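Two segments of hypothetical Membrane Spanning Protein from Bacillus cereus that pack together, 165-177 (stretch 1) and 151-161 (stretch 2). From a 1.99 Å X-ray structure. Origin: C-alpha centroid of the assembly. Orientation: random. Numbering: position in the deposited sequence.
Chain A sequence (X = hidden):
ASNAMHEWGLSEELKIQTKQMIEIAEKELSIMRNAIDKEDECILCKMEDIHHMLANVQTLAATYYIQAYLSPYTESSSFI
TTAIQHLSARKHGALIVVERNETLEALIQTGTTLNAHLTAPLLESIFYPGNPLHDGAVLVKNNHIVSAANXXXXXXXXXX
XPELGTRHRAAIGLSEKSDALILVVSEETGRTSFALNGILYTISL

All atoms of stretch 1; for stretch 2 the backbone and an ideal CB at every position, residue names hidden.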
# COMPACT_ATOMS: atom_id res chain seq x y z
N GLY A 165 14.70 0.70 34.73
CA GLY A 165 15.76 1.69 34.86
C GLY A 165 15.63 2.83 33.88
O GLY A 165 14.70 2.88 33.07
N THR A 166 16.58 3.76 33.94
CA THR A 166 16.53 4.99 33.16
C THR A 166 16.64 4.75 31.64
O THR A 166 16.04 5.50 30.87
CB THR A 166 17.58 6.02 33.62
OG1 THR A 166 18.86 5.40 33.63
CG2 THR A 166 17.28 6.52 35.03
N ARG A 167 17.38 3.72 31.23
CA ARG A 167 17.45 3.34 29.81
C ARG A 167 16.07 3.03 29.26
O ARG A 167 15.67 3.53 28.20
CB ARG A 167 18.33 2.11 29.61
CG ARG A 167 19.65 2.38 28.99
CD ARG A 167 20.43 1.09 28.77
NE ARG A 167 21.85 1.37 28.96
CZ ARG A 167 22.50 1.15 30.10
NH1 ARG A 167 21.86 0.64 31.14
NH2 ARG A 167 23.78 1.44 30.18
N HIS A 168 15.34 2.18 29.97
CA HIS A 168 14.02 1.76 29.53
C HIS A 168 13.03 2.92 29.59
O HIS A 168 12.21 3.09 28.69
CB HIS A 168 13.53 0.58 30.37
CG HIS A 168 14.36 -0.65 30.19
ND1 HIS A 168 14.04 -1.64 29.29
CD2 HIS A 168 15.52 -1.03 30.78
CE1 HIS A 168 14.96 -2.60 29.35
NE2 HIS A 168 15.87 -2.25 30.24
N ARG A 169 13.12 3.73 30.64
CA ARG A 169 12.24 4.90 30.76
C ARG A 169 12.49 5.95 29.69
O ARG A 169 11.57 6.67 29.31
CB ARG A 169 12.38 5.53 32.15
CG ARG A 169 11.90 4.66 33.29
CD ARG A 169 12.15 5.37 34.63
NE ARG A 169 11.42 6.64 34.70
CZ ARG A 169 11.80 7.70 35.42
NH1 ARG A 169 12.91 7.67 36.15
NH2 ARG A 169 11.06 8.81 35.40
N ALA A 170 13.73 6.06 29.21
CA ALA A 170 14.09 7.01 28.15
C ALA A 170 13.54 6.55 26.80
O ALA A 170 13.07 7.37 26.00
CB ALA A 170 15.60 7.19 28.07
N ALA A 171 13.61 5.25 26.57
CA ALA A 171 13.05 4.64 25.38
C ALA A 171 11.54 4.87 25.33
O ALA A 171 11.01 5.34 24.33
CB ALA A 171 13.36 3.15 25.36
N ILE A 172 10.87 4.52 26.42
CA ILE A 172 9.43 4.71 26.51
C ILE A 172 9.12 6.18 26.34
O ILE A 172 8.23 6.54 25.57
CB ILE A 172 8.84 4.16 27.84
CG1 ILE A 172 9.07 2.64 27.91
CG2 ILE A 172 7.35 4.46 27.94
CD1 ILE A 172 8.76 2.03 29.28
N GLY A 173 9.90 7.03 27.01
CA GLY A 173 9.67 8.48 27.02
C GLY A 173 9.75 9.10 25.64
O GLY A 173 8.91 9.92 25.27
N LEU A 174 10.77 8.71 24.86
CA LEU A 174 10.88 9.23 23.50
C LEU A 174 9.77 8.68 22.60
O LEU A 174 9.23 9.40 21.74
CB LEU A 174 12.27 8.91 22.88
CG LEU A 174 12.46 9.57 21.51
CD1 LEU A 174 12.37 11.11 21.58
CD2 LEU A 174 13.75 9.11 20.79
N SER A 175 9.41 7.42 22.81
CA SER A 175 8.37 6.78 22.00
C SER A 175 6.97 7.38 22.19
O SER A 175 6.10 7.18 21.34
CB SER A 175 8.35 5.27 22.24
OG SER A 175 7.67 4.95 23.44
N GLU A 176 6.78 8.09 23.31
CA GLU A 176 5.52 8.80 23.62
C GLU A 176 5.39 10.12 22.86
O GLU A 176 4.29 10.63 22.69
CB GLU A 176 5.40 9.09 25.14
CG GLU A 176 5.21 7.87 26.05
CD GLU A 176 5.42 8.16 27.56
OE1 GLU A 176 5.87 9.26 27.94
OE2 GLU A 176 5.13 7.27 28.38
N LYS A 177 6.51 10.68 22.44
CA LYS A 177 6.52 12.02 21.84
C LYS A 177 6.79 12.00 20.35
O LYS A 177 6.78 13.04 19.69
CB LYS A 177 7.59 12.88 22.53
CG LYS A 177 7.39 13.04 24.02
CD LYS A 177 6.13 13.83 24.31
CE LYS A 177 5.91 13.97 25.80
NZ LYS A 177 4.77 14.89 26.11
N UNK A 151 20.74 12.50 25.23
CA UNK A 151 19.77 12.51 26.33
C UNK A 151 18.34 12.55 25.79
O UNK A 151 17.99 13.45 25.01
CB UNK A 151 20.02 13.70 27.25
N UNK A 152 17.53 11.59 26.20
CA UNK A 152 16.12 11.47 25.79
C UNK A 152 15.20 11.86 26.95
O UNK A 152 15.62 11.76 28.10
CB UNK A 152 15.81 10.05 25.32
N UNK A 153 13.94 12.24 26.65
CA UNK A 153 12.98 12.51 27.74
C UNK A 153 12.59 11.19 28.43
O UNK A 153 12.48 10.16 27.77
CB UNK A 153 11.73 13.22 27.20
N UNK A 154 12.43 11.22 29.75
CA UNK A 154 12.07 10.01 30.48
C UNK A 154 10.57 9.98 30.66
O UNK A 154 9.97 11.01 30.97
CB UNK A 154 12.78 9.94 31.83
N UNK A 155 9.95 8.81 30.49
CA UNK A 155 8.51 8.71 30.76
C UNK A 155 8.20 9.07 32.22
O UNK A 155 8.97 8.74 33.12
CB UNK A 155 8.01 7.30 30.45
N UNK A 156 7.08 9.75 32.42
CA UNK A 156 6.54 10.03 33.76
C UNK A 156 5.50 8.98 34.13
O UNK A 156 5.08 8.90 35.28
CB UNK A 156 5.93 11.43 33.82
N UNK A 157 5.08 8.19 33.14
CA UNK A 157 3.97 7.25 33.30
C UNK A 157 4.03 6.50 34.62
O UNK A 157 5.05 5.89 34.95
CB UNK A 157 3.96 6.25 32.14
N UNK A 158 2.93 6.57 35.37
CA UNK A 158 2.80 5.83 36.63
C UNK A 158 2.42 4.37 36.36
O UNK A 158 2.63 3.49 37.21
CB UNK A 158 1.76 6.49 37.53
N UNK A 159 1.89 4.12 35.16
CA UNK A 159 1.42 2.80 34.74
C UNK A 159 2.52 1.89 34.18
O UNK A 159 2.22 0.87 33.56
CB UNK A 159 0.33 2.97 33.68
N UNK A 160 3.78 2.27 34.40
CA UNK A 160 4.92 1.47 33.91
C UNK A 160 5.25 0.30 34.82
O UNK A 160 4.58 0.08 35.84
CB UNK A 160 6.16 2.36 33.76
N UNK A 161 6.27 -0.46 34.44
CA UNK A 161 6.91 -1.42 35.33
C UNK A 161 7.85 -0.61 36.24
O UNK A 161 8.74 0.10 35.74
CB UNK A 161 7.66 -2.50 34.55

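Stretch 2 runs as an irregular segment across the helix of stretch 1, coming closest where position 155 lies opposite Gly-173, with their CA atoms 3.9 Å apart. At position 151 the CA-to-CB bond points away and no atom of stretch 1 is near, so almost any residue would fit; it is Ile-151.

Position 152 points toward the helix, its CB lying near Ala-170 and Leu-174. These neighbours favour an apolar side chain. The residue is Leu-152, whose CG lies 4.0 Å from Leu-174 CD2 and whose CB lies 3.9 Å from Ala-170 CB.

Position 153 has a phi of -70° and directs its CB sideways, conditions that allow proline among many others. Its carbonyl faces the helix, and an ideal CB on Gly-173 would clash with the O atom of 153; the glycine therefore lets the backbones approach. Pro-153 O receives a CA-H...O contact from Gly-173 CA at 3.4 Å, and the ring carbon Pro-153 CD lies 4.1 Å from Leu-174 CD1.

At position 154 the CB again points sideways, between Ala-170 and the guanidinium of Arg-169. An aliphatic chain could cover both, while an acidic one might pair with the arginine. Leu-154 takes the first course: CB lies over one face of the guanidinium, 4.1 Å from Arg-169 NH2, and CD2 reaches to 3.7 Å from Ala-170 CB.

Position 155 is anchored by its backbone, N donating to Arg-169 O (2.9 Å) and O accepting from Arg-169 NH2 (3.1 Å). Its CB points toward the helix, 3.5 Å from Glu-176 OE2 and 3.8 Å from Ile-172 CG2. A small side chain with a donor suits this mixed site, so serine or threonine is likely. In Thr-155, OG1 donates to Glu-176 OE2 at 2.6 Å, while CG2 packs 4.0 Å from Arg-169 CB.

Position 156 points away into open space and suits a polar residue; it is Lys-156, whose N donates to a water that in turn donates to Glu-176 OE1.

Position 157 turns back toward Glu-176, where a small polar residue would fit. Ser-157 CB lies 4.1 Å from Glu-176 OE2, and Ser-157 N donates to Thr-155 OG1 at 3.0 Å.

Positions 158, 159 and 161 meet nothing of stretch 1; they are Thr-158, Glu-159 and Asp-161. Position 160 points toward Ile-172 CD1, favouring an aliphatic group, and the poorly ordered Val-160 brings CG1 to 4.4 Å from Ile-172 CD1.

Stretch 2, residues 151-161: ILPLTKSTEVD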
# COMPACT_ATOMS: atom_id res chain seq x y z
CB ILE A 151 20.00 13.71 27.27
CG1 ILE A 151 21.40 13.63 27.88
CG2 ILE A 151 18.91 13.76 28.38
CD1 ILE A 151 21.89 14.95 28.46
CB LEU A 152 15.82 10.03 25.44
CG LEU A 152 16.11 9.51 24.03
CD1 LEU A 152 17.39 10.08 23.45
CD2 LEU A 152 16.12 7.98 24.06
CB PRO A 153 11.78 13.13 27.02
CG PRO A 153 11.85 12.55 25.64
CD PRO A 153 13.32 12.44 25.32
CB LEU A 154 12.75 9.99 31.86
CG LEU A 154 14.26 10.11 31.95
CD1 LEU A 154 14.69 10.19 33.41
CD2 LEU A 154 14.94 8.94 31.23
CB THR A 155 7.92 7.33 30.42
OG1 THR A 155 6.50 7.38 30.57
CG2 THR A 155 8.50 6.22 31.32
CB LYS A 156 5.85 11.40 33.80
CG LYS A 156 6.41 12.47 32.87
CD LYS A 156 7.62 13.19 33.48
CE LYS A 156 8.18 14.23 32.50
NZ LYS A 156 9.21 15.10 33.14
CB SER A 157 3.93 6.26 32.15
OG SER A 157 3.00 5.22 32.42
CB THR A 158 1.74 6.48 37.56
OG1 THR A 158 0.44 6.39 36.95
CG2 THR A 158 2.07 7.96 37.81
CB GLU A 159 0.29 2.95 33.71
CG GLU A 159 -1.02 3.51 34.26
CD GLU A 159 -1.72 2.55 35.23
OE1 GLU A 159 -1.93 1.37 34.87
OE2 GLU A 159 -2.07 2.99 36.35
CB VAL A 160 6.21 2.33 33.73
CG1 VAL A 160 6.10 3.27 32.53
CG2 VAL A 160 6.56 3.08 35.03
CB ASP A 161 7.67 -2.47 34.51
CG ASP A 161 8.43 -3.47 35.37
OD1 ASP A 161 9.32 -4.15 34.80
OD2 ASP A 161 8.17 -3.59 36.58
O HOH W 1 8.19 6.37 35.14
O HOH W 2 5.33 10.48 30.14
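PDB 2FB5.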